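Local coordinates for hypothetical protein GrpB (Enterococcus faecalis, PDB 2NRK) that is of unknown function but belongs to the GrpB family, which is grouped with the nucleotidyltransferases and may share their fold, at residues Ile97-Thr100 with His101-His104; Arg121-Leu124 with Arg125-Ala129; Thr132-Gly135 with Thr136-Gln140. All coordinates share one frame; numbering follows the deposited sequence. Where two conformers were deposited one is given.

Contact 1: residues Ile97-Thr100 with His101-His104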
ATOM      1  N   ILE A  97      26.905  12.489 -18.552  1.00 43.17           N
ATOM      2  CA  ILE A  97      27.851  11.617 -19.260  1.00 43.00           C
ATOM      3  C   ILE A  97      27.313  10.187 -19.413  1.00 42.07           C
ATOM      4  O   ILE A  97      27.183   9.690 -20.535  1.00 42.33           O
ATOM      5  CB  ILE A  97      29.283  11.655 -18.649  1.00 43.36           C
ATOM      6  CG1 ILE A  97      29.879  13.060 -18.805  1.00 45.03           C
ATOM      7  CG2 ILE A  97      30.194  10.604 -19.337  1.00 43.83           C
ATOM      8  CD1 ILE A  97      30.891  13.445 -17.719  1.00 46.90           C
ATOM      9  N   LYS A  98      26.993   9.516 -18.306  1.00 39.96           N
ATOM     10  CA  LYS A  98      26.358   8.208 -18.438  1.00 38.25           C
ATOM     11  C   LYS A  98      25.227   8.051 -17.420  1.00 35.70           C
ATOM     12  O   LYS A  98      25.274   8.666 -16.354  1.00 36.10           O
ATOM     13  CB  LYS A  98      27.361   7.072 -18.292  1.00 38.94           C
ATOM     14  CG  LYS A  98      27.883   6.872 -16.913  1.00 40.88           C
ATOM     15  CD  LYS A  98      28.519   5.496 -16.802  1.00 45.09           C
ATOM     16  CE  LYS A  98      29.528   5.472 -15.676  1.00 48.08           C
ATOM     17  NZ  LYS A  98      30.163   4.122 -15.579  1.00 51.21           N
ATOM     18  N   ARG A  99      24.232   7.238 -17.764  1.00 33.33           N
ATOM     19  CA  ARG A  99      23.066   7.056 -16.891  1.00 31.41           C
ATOM     20  C   ARG A  99      23.456   6.211 -15.680  1.00 29.91           C
ATOM     21  O   ARG A  99      23.912   5.071 -15.853  1.00 28.53           O
ATOM     22  CB  ARG A  99      21.911   6.404 -17.646  1.00 32.39           C
ATOM     23  CG  ARG A  99      20.592   6.541 -16.948  1.00 34.33           C
ATOM     24  CD  ARG A  99      20.143   8.018 -16.789  1.00 35.32           C
ATOM     25  NE  ARG A  99      19.895   8.691 -18.070  1.00 37.57           N
ATOM     26  CZ  ARG A  99      18.806   8.510 -18.820  1.00 39.87           C
ATOM     27  NH1 ARG A  99      17.839   7.664 -18.432  1.00 37.85           N
ATOM     28  NH2 ARG A  99      18.681   9.182 -19.959  1.00 39.34           N
ATOM     29  N   THR A 100      23.237   6.753 -14.473  1.00 26.91           N
ATOM     30  CA  THR A 100      23.662   6.096 -13.245  1.00 26.70           C
ATOM     31  C   THR A 100      22.573   6.050 -12.153  1.00 26.19           C
ATOM     32  O   THR A 100      22.615   5.177 -11.290  1.00 26.01           O
ATOM     33  CB  THR A 100      24.909   6.789 -12.631  1.00 28.39           C
ATOM     34  OG1 THR A 100      24.673   8.216 -12.515  1.00 26.68           O
ATOM     35  CG2 THR A 100      26.144   6.541 -13.507  1.00 28.21           C
ATOM     36  N   HIS A 101      21.684   7.039 -12.136  1.00 25.23           N
ATOM     37  CA  HIS A 101      20.688   7.166 -11.035  1.00 24.58           C
ATOM     38  C   HIS A 101      19.345   7.590 -11.615  1.00 24.29           C
ATOM     39  O   HIS A 101      19.283   8.517 -12.418  1.00 25.58           O
ATOM     40  CB  HIS A 101      21.093   8.214  -9.983  1.00 24.26           C
ATOM     41  CG  HIS A 101      22.425   7.978  -9.338  1.00 25.98           C
ATOM     42  ND1 HIS A 101      23.622   8.264  -9.962  1.00 27.07           N
ATOM     43  CD2 HIS A 101      22.744   7.565  -8.092  1.00 27.36           C
ATOM     44  CE1 HIS A 101      24.620   8.003  -9.137  1.00 28.74           C
ATOM     45  NE2 HIS A 101      24.116   7.558  -7.999  1.00 27.58           N
ATOM     46  N   HIS A 102      18.285   6.888 -11.238  1.00 23.64           N
ATOM     47  CA  HIS A 102      16.900   7.266 -11.614  1.00 23.74           C
ATOM     48  C   HIS A 102      16.146   7.435 -10.290  1.00 24.13           C
ATOM     49  O   HIS A 102      16.199   6.542  -9.429  1.00 24.27           O
ATOM     50  CB  HIS A 102      16.221   6.179 -12.404  1.00 23.38           C
ATOM     51  CG  HIS A 102      16.690   6.091 -13.818  1.00 28.68           C
ATOM     52  ND1 HIS A 102      16.416   5.008 -14.621  1.00 31.34           N
ATOM     53  CD2 HIS A 102      17.422   6.947 -14.564  1.00 29.93           C
ATOM     54  CE1 HIS A 102      16.941   5.209 -15.815  1.00 29.06           C
ATOM     55  NE2 HIS A 102      17.555   6.377 -15.814  1.00 31.29           N
ATOM     56  N   VAL A 103      15.545   8.601 -10.098  1.00 23.78           N
ATOM     57  CA  VAL A 103      14.851   8.892  -8.836  1.00 24.03           C
ATOM     58  C   VAL A 103      13.382   9.077  -9.113  1.00 24.54           C
ATOM     59  O   VAL A 103      13.006   9.896  -9.957  1.00 23.47           O
ATOM     60  CB  VAL A 103      15.453  10.174  -8.173  1.00 24.76           C
ATOM     61  CG1 VAL A 103      14.764  10.466  -6.834  1.00 25.66           C
ATOM     62  CG2 VAL A 103      16.962  10.018  -7.976  1.00 25.37           C
ATOM     63  N   HIS A 104      12.546   8.315  -8.403  1.00 23.84           N
ATOM     64  CA  HIS A 104      11.107   8.286  -8.676  1.00 24.11           C
ATOM     65  C   HIS A 104      10.466   8.838  -7.407  1.00 24.01           C
ATOM     66  O   HIS A 104      10.492   8.161  -6.365  1.00 24.10           O
ATOM     67  CB  HIS A 104      10.625   6.836  -8.865  1.00 24.91           C
ATOM     68  CG  HIS A 104      11.413   6.054  -9.876  1.00 25.59           C
ATOM     69  ND1 HIS A 104      10.979   5.856 -11.168  1.00 30.90           N
ATOM     70  CD2 HIS A 104      12.623   5.455  -9.788  1.00 28.31           C
ATOM     71  CE1 HIS A 104      11.877   5.139 -11.827  1.00 29.09           C
ATOM     72  NE2 HIS A 104      12.888   4.886 -11.016  1.00 27.86           N
TER
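The imidazole of His102 meets the guanidinium of Arg99 edge to edge, while one face of the neighbouring His101 ring lies against Thr100 O. Arg99 NH1 gives a fairly straight bond to His102 NE2, 2.9 Å long with 162° at the hydrogen. The acceptor sits almost in the guanidinium plane, but seen from the imidazole the donor is tilted about 22° out of the ring; the two planes stand 55° apart. In Arg99, CG starts anti to the backbone N, beside the carbonyl carbon, and bends at chi2 and chi3 then curl the chain round to His102, so that both CG and CD pass 3.2 Å from His102 NE2.

Thr100 and His101 make the second pair. Thr100 OG1 lies 2.8 Å from His101 ND1, a hydrogen bond in which either atom could be the donor, and the same OG1 is also bonded to Lys94 O. OG1 is tucked between the backbone N and the carbonyl carbon, which sets it beside ND1 of the following residue. Two residues, Thr100 and His101, stand opposite the single Lys94 of strand 89-94, which makes a classic beta bulge where strand 101-107 begins.

Chemically, the two rings are held differently: His102 NE2 serves as acceptor for a cationic side chain, which would probably polarise that imidazole, whereas His101 ND1 is tied to a hydroxyl that also bonds a main-chain carbonyl.

Contact 2: residues Arg121-Leu124 with Arg125-Ala129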
ATOM      1  N   ARG A 121       9.805  -5.397  -5.834  1.00 23.14           N
ATOM      2  CA  ARG A 121      11.101  -5.649  -5.208  1.00 22.31           C
ATOM      3  C   ARG A 121      11.025  -6.765  -4.172  1.00 23.16           C
ATOM      4  O   ARG A 121      11.826  -7.731  -4.211  1.00 23.61           O
ATOM      5  CB  ARG A 121      11.617  -4.371  -4.525  1.00 23.13           C
ATOM      6  CG  ARG A 121      12.947  -4.623  -3.787  1.00 22.98           C
ATOM      7  CD  ARG A 121      13.190  -3.447  -2.847  1.00 23.32           C
ATOM      8  NE  ARG A 121      12.299  -3.530  -1.678  1.00 23.94           N
ATOM      9  CZ  ARG A 121      12.234  -2.592  -0.732  1.00 26.88           C
ATOM     10  NH1 ARG A 121      13.016  -1.496  -0.797  1.00 24.74           N
ATOM     11  NH2 ARG A 121      11.390  -2.738   0.284  1.00 25.76           N
ATOM     12  N   ASN A 122      10.067  -6.648  -3.253  1.00 21.97           N
ATOM     13  CA  ASN A 122       9.994  -7.614  -2.139  1.00 22.43           C
ATOM     14  C   ASN A 122       9.782  -9.022  -2.679  1.00 22.59           C
ATOM     15  O   ASN A 122      10.382  -9.990  -2.196  1.00 24.28           O
ATOM     16  CB  ASN A 122       8.899  -7.204  -1.172  1.00 22.67           C
ATOM     17  CG  ASN A 122       9.211  -5.930  -0.429  1.00 23.16           C
ATOM     18  OD1 ASN A 122      10.316  -5.369  -0.528  1.00 23.91           O
ATOM     19  ND2 ASN A 122       8.224  -5.447   0.353  1.00 25.50           N
ATOM     20  N   TYR A 123       8.926  -9.134  -3.685  1.00 22.59           N
ATOM     21  CA  TYR A 123       8.599 -10.426  -4.286  1.00 23.16           C
ATOM     22  C   TYR A 123       9.836 -11.046  -4.962  1.00 23.64           C
ATOM     23  O   TYR A 123      10.099 -12.235  -4.814  1.00 23.63           O
ATOM     24  CB  TYR A 123       7.481 -10.207  -5.305  1.00 23.13           C
ATOM     25  CG  TYR A 123       6.908 -11.460  -5.914  1.00 23.79           C
ATOM     26  CD1 TYR A 123       6.214 -12.399  -5.127  1.00 24.27           C
ATOM     27  CD2 TYR A 123       7.034 -11.702  -7.288  1.00 23.37           C
ATOM     28  CE1 TYR A 123       5.669 -13.578  -5.704  1.00 24.09           C
ATOM     29  CE2 TYR A 123       6.450 -12.855  -7.888  1.00 22.50           C
ATOM     30  CZ  TYR A 123       5.777 -13.789  -7.071  1.00 24.18           C
ATOM     31  OH  TYR A 123       5.205 -14.918  -7.624  1.00 25.27           O
ATOM     32  N   LEU A 124      10.602 -10.247  -5.717  1.00 22.61           N
ATOM     33  CA  LEU A 124      11.817 -10.802  -6.348  1.00 23.18           C
ATOM     34  C   LEU A 124      12.837 -11.235  -5.273  1.00 22.44           C
ATOM     35  O   LEU A 124      13.480 -12.274  -5.435  1.00 22.91           O
ATOM     36  CB  LEU A 124      12.471  -9.798  -7.282  1.00 23.49           C
ATOM     37  CG  LEU A 124      11.650  -9.562  -8.542  1.00 24.19           C
ATOM     38  CD1 LEU A 124      12.358  -8.510  -9.419  1.00 26.66           C
ATOM     39  CD2 LEU A 124      11.442 -10.866  -9.346  1.00 26.27           C
ATOM     40  N   ARG A 125      12.964 -10.443  -4.203  1.00 23.34           N
ATOM     41  CA  ARG A 125      13.873 -10.787  -3.112  1.00 24.07           C
ATOM     42  C   ARG A 125      13.510 -12.118  -2.483  1.00 25.21           C
ATOM     43  O   ARG A 125      14.410 -12.839  -2.044  1.00 26.16           O
ATOM     44  CB  ARG A 125      13.832  -9.713  -2.021  1.00 23.93           C
ATOM     45  CG  ARG A 125      14.556  -8.421  -2.424  1.00 21.98           C
ATOM     46  CD  ARG A 125      14.386  -7.364  -1.339  1.00 23.83           C
ATOM     47  NE  ARG A 125      15.265  -6.209  -1.565  1.00 25.60           N
ATOM     48  CZ  ARG A 125      15.404  -5.176  -0.728  1.00 27.67           C
ATOM     49  NH1 ARG A 125      14.666  -5.106   0.392  1.00 29.66           N
ATOM     50  NH2 ARG A 125      16.271  -4.191  -1.009  1.00 26.13           N
ATOM     51  N   GLU A 126      12.212 -12.435  -2.429  1.00 26.15           N
ATOM     52  CA  GLU A 126      11.737 -13.697  -1.793  1.00 27.59           C
ATOM     53  C   GLU A 126      11.626 -14.897  -2.742  1.00 27.28           C
ATOM     54  O   GLU A 126      11.344 -16.037  -2.311  1.00 26.87           O
ATOM     55  CB  GLU A 126      10.373 -13.478  -1.121  1.00 29.21           C
ATOM     56  CG  GLU A 126      10.322 -12.381  -0.082  1.00 34.78           C
ATOM     57  CD  GLU A 126      11.122 -12.663   1.181  1.00 45.36           C
ATOM     58  OE1 GLU A 126      11.509 -13.835   1.440  1.00 48.89           O
ATOM     59  OE2 GLU A 126      11.353 -11.688   1.935  1.00 51.11           O
ATOM     60  N   ASN A 127      11.845 -14.651  -4.031  1.00 26.16           N
ATOM     61  CA  ASN A 127      11.645 -15.650  -5.073  1.00 26.01           C
ATOM     62  C   ASN A 127      12.840 -15.673  -6.012  1.00 26.15           C
ATOM     63  O   ASN A 127      12.740 -15.222  -7.142  1.00 25.24           O
ATOM     64  CB  ASN A 127      10.340 -15.359  -5.841  1.00 25.95           C
ATOM     65  CG  ASN A 127       9.125 -15.648  -5.001  1.00 27.45           C
ATOM     66  OD1 ASN A 127       8.680 -16.808  -4.931  1.00 29.79           O
ATOM     67  ND2 ASN A 127       8.627 -14.636  -4.297  1.00 25.71           N
ATOM     68  N   PRO A 128      13.976 -16.227  -5.547  1.00 27.06           N
ATOM     69  CA  PRO A 128      15.198 -16.241  -6.370  1.00 27.24           C
ATOM     70  C   PRO A 128      15.030 -16.925  -7.726  1.00 27.14           C
ATOM     71  O   PRO A 128      15.659 -16.500  -8.691  1.00 26.48           O
ATOM     72  CB  PRO A 128      16.222 -16.984  -5.478  1.00 28.23           C
ATOM     73  CG  PRO A 128      15.363 -17.790  -4.486  1.00 28.78           C
ATOM     74  CD  PRO A 128      14.201 -16.849  -4.226  1.00 27.75           C
ATOM     75  N   ALA A 129      14.162 -17.936  -7.830  1.00 26.18           N
ATOM     76  CA  ALA A 129      13.929 -18.596  -9.119  1.00 26.42           C
ATOM     77  C   ALA A 129      13.295 -17.636 -10.134  1.00 25.93           C
ATOM     78  O   ALA A 129      13.648 -17.652 -11.305  1.00 25.26           O
ATOM     79  CB  ALA A 129      13.071 -19.874  -8.962  1.00 26.50           C
TER
HETATM   80  O   HOH W   1      12.412  -6.731   1.374  1.00 30.67           O
HETATM   81  O   HOH W   2      11.412  -9.148   0.708  1.00 31.07           O
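Arg125 N reaches back to Arg121 O in a regular helical bond of 2.9 Å, but two residues on the pattern tightens, Asn127 N bonding Leu124 O, three residues back, at 3.2 Å from well above the carbonyl plane. On the flank of this last turn the guanidinium groups of Arg121 and Arg125 stack flat, planes 2° apart and centres 4.1 Å apart. The stack is offset: Arg125 NH1 lies over Arg121 NE, and Arg121 CD sits above the middle of the Arg125 guanidinium. A bend at chi3 swings the Arg121 head round, while Arg125 runs extended from CG to NE.

This is the tight corner between helices 111-126 and 128-142. Asn122 OD1 fixes the rotation of Arg121: it lies in the guanidinium plane and takes NE at 2.9 Å and NH2 at 3.0 Å, a side-on grip on one atom. A water joins this oxygen to Arg125 NH1. The like charges have other partners too, Arg121 NH1 in a salt bridge with Glu38 and Arg125 NE on Ser44 O.

Asn127 holds the N-cap position of the second helix, yet its amide turns back to the first: ND2 donates to Tyr123 O at 2.9 Å, in a bond of 165°. The same nitrogen hangs over one face of the Tyr123 ring, 3.4 Å from CD1, with amide and ring planes inclined at 42°. Tyr123 OH bonds Glu166, on helix 157-171.

Contact 3: residues Thr132-Gly135 with Thr136-Gln140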
ATOM      1  N   THR A 132      15.927 -15.157 -11.145  1.00 22.96           N
ATOM      2  CA  THR A 132      16.821 -15.780 -12.124  1.00 22.14           C
ATOM      3  C   THR A 132      16.195 -15.782 -13.519  1.00 22.91           C
ATOM      4  O   THR A 132      16.879 -15.493 -14.501  1.00 23.17           O
ATOM      5  CB  THR A 132      17.225 -17.177 -11.662  1.00 22.92           C
ATOM      6  OG1 THR A 132      17.957 -17.039 -10.437  1.00 24.78           O
ATOM      7  CG2 THR A 132      18.091 -17.872 -12.723  1.00 24.93           C
ATOM      8  N   THR A 133      14.889 -16.041 -13.595  1.00 22.61           N
ATOM      9  CA  THR A 133      14.166 -16.011 -14.871  1.00 23.69           C
ATOM     10  C   THR A 133      14.263 -14.618 -15.473  1.00 23.05           C
ATOM     11  O   THR A 133      14.540 -14.479 -16.671  1.00 23.62           O
ATOM     12  CB  THR A 133      12.680 -16.448 -14.683  1.00 24.44           C
ATOM     13  OG1 THR A 133      12.688 -17.816 -14.292  1.00 25.51           O
ATOM     14  CG2 THR A 133      11.887 -16.342 -15.990  1.00 24.81           C
ATOM     15  N   TYR A 134      14.071 -13.609 -14.622  1.00 23.25           N
ATOM     16  CA  TYR A 134      14.084 -12.210 -15.030  1.00 22.40           C
ATOM     17  C   TYR A 134      15.483 -11.805 -15.498  1.00 23.62           C
ATOM     18  O   TYR A 134      15.636 -11.216 -16.573  1.00 22.61           O
ATOM     19  CB  TYR A 134      13.671 -11.364 -13.848  1.00 23.22           C
ATOM     20  CG  TYR A 134      13.518  -9.904 -14.138  1.00 22.32           C
ATOM     21  CD1 TYR A 134      13.114  -9.456 -15.383  1.00 25.37           C
ATOM     22  CD2 TYR A 134      13.683  -8.983 -13.108  1.00 24.70           C
ATOM     23  CE1 TYR A 134      12.936  -8.080 -15.626  1.00 23.87           C
ATOM     24  CE2 TYR A 134      13.515  -7.621 -13.327  1.00 23.69           C
ATOM     25  CZ  TYR A 134      13.123  -7.198 -14.589  1.00 25.17           C
ATOM     26  OH  TYR A 134      12.952  -5.850 -14.762  1.00 26.60           O
ATOM     27  N   GLY A 135      16.508 -12.174 -14.723  1.00 23.73           N
ATOM     28  CA  GLY A 135      17.883 -11.851 -15.127  1.00 24.59           C
ATOM     29  C   GLY A 135      18.282 -12.496 -16.441  1.00 25.50           C
ATOM     30  O   GLY A 135      18.944 -11.863 -17.291  1.00 26.13           O
ATOM     31  N   THR A 136      17.861 -13.753 -16.633  1.00 25.18           N
ATOM     32  CA  THR A 136      18.148 -14.499 -17.848  1.00 25.58           C
ATOM     33  C   THR A 136      17.477 -13.817 -19.040  1.00 26.09           C
ATOM     34  O   THR A 136      18.081 -13.681 -20.092  1.00 26.65           O
ATOM     35  CB  THR A 136      17.724 -15.984 -17.704  1.00 26.00           C
ATOM     36  OG1 THR A 136      18.579 -16.599 -16.732  1.00 27.07           O
ATOM     37  CG2 THR A 136      17.869 -16.746 -19.029  1.00 26.57           C
ATOM     38  N   LEU A 137      16.237 -13.388 -18.860  1.00 24.88           N
ATOM     39  CA  LEU A 137      15.522 -12.682 -19.908  1.00 25.26           C
ATOM     40  C   LEU A 137      16.247 -11.394 -20.284  1.00 25.82           C
ATOM     41  O   LEU A 137      16.419 -11.098 -21.460  1.00 26.28           O
ATOM     42  CB  LEU A 137      14.085 -12.386 -19.485  1.00 25.59           C
ATOM     43  CG  LEU A 137      13.270 -11.465 -20.386  1.00 26.23           C
ATOM     44  CD1 LEU A 137      13.162 -12.083 -21.794  1.00 26.86           C
ATOM     45  CD2 LEU A 137      11.926 -11.292 -19.766  1.00 26.79           C
ATOM     46  N   LYS A 138      16.670 -10.635 -19.280  1.00 26.34           N
ATOM     47  CA  LYS A 138      17.322  -9.349 -19.552  1.00 28.62           C
ATOM     48  C   LYS A 138      18.631  -9.565 -20.313  1.00 29.71           C
ATOM     49  O   LYS A 138      18.945  -8.818 -21.252  1.00 30.36           O
ATOM     50  CB  LYS A 138      17.537  -8.562 -18.249  1.00 27.52           C
ATOM     51  CG  LYS A 138      16.228  -8.006 -17.642  1.00 27.62           C
ATOM     52  CD  LYS A 138      16.488  -6.976 -16.521  1.00 30.39           C
ATOM     53  CE  LYS A 138      16.772  -7.656 -15.214  1.00 27.64           C
ATOM     54  NZ  LYS A 138      17.250  -6.704 -14.165  1.00 25.00           N
ATOM     55  N   LYS A 139      19.375 -10.612 -19.939  1.00 30.46           N
ATOM     56  CA  LYS A 139      20.638 -10.897 -20.584  1.00 32.64           C
ATOM     57  C   LYS A 139      20.391 -11.301 -22.032  1.00 33.53           C
ATOM     58  O   LYS A 139      21.103 -10.842 -22.932  1.00 33.99           O
ATOM     59  CB  LYS A 139      21.416 -11.976 -19.811  1.00 32.19           C
ATOM     60  CG  LYS A 139      22.023 -11.436 -18.515  1.00 32.69           C
ATOM     61  CD  LYS A 139      22.957 -12.429 -17.823  1.00 34.30           C
ATOM     62  CE  LYS A 139      22.233 -13.321 -16.832  1.00 37.45           C
ATOM     63  NZ  LYS A 139      23.161 -14.309 -16.176  1.00 39.73           N
ATOM     64  N   GLN A 140      19.371 -12.137 -22.251  1.00 34.06           N
ATOM     65  CA  GLN A 140      18.946 -12.551 -23.596  0.50 35.14           C
ATOM     66  C   GLN A 140      18.533 -11.362 -24.465  1.00 35.73           C
ATOM     67  O   GLN A 140      18.906 -11.271 -25.641  1.00 36.56           O
ATOM     68  CB  GLN A 140      17.781 -13.544 -23.511  0.50 34.84           C
ATOM     69  CG  GLN A 140      18.191 -15.003 -23.379  0.50 34.84           C
ATOM     70  CD  GLN A 140      17.011 -15.949 -23.147  0.50 35.48           C
ATOM     71  OE1 GLN A 140      15.854 -15.650 -23.489  0.50 35.35           O
ATOM     72  NE2 GLN A 140      17.304 -17.105 -22.562  0.50 34.78           N
TER
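Thr132 O receives the backbone N-H of Thr136 at 2.9 Å, and the hydroxyl of that residue also comes close, Thr136 OG1 standing 3.0 Å from Thr132 O. The hydroxyl is brought back over the preceding turn because OG1 lies beside the backbone N, opposite the carbonyl carbon (chi1 -67°).

Lys138, one turn after Tyr134, lies across a face of its ring. The lysine CE is placed almost centrally, 3.7 Å from the ring centroid and only 9° off the normal, a CH-pi contact; NZ follows at 4.3 Å from the centroid, farther off the normal, and adds a cation-pi term. A bend at chi3 (-82°) lets the aliphatic chain travel over CE1 and CZ before the amine leaves on the CE2 side. Both residues are buried, and NZ is satisfied beyond the ring by Ala49 O and Ser42 OG. Tyr134 OH bonds Lys156 NZ, a cation that would probably polarise the phenol.

Lys139 packs its CG 3.3 Å from Gly135 O before its amine forms a salt bridge with Glu10.

Backbone bonds from each residue to the fourth before it, such as Lys138 N to Tyr134 O at 3.0 Å, mark an ordinary alpha helix, and the lysine on the tyrosine face is the i to i+4 cation-pi pairing of such a helix, here in helix 128-142.

In the fold
Contacts 2 and 3 are neighbours, 14 Å between centres, and share helix 128-142: contact 2 forms the corner where that helix begins and contact 3 lies along it. They touch through packing of Leu124 CD1 on Tyr134 CD2, 3.9 Å apart, and a tyrosine of each packs on helix 157-171. Contact 1 stands apart at the entry of strand 101-107, its centre 24 Å from that of contact 2 and 22 Å from that of contact 3, with about 11 Å between nearest atoms in each case. Contacts 1 and 2 flank the chain's centre from opposite sides. The function is unknown, so no catalytic role can be assigned to any of the three.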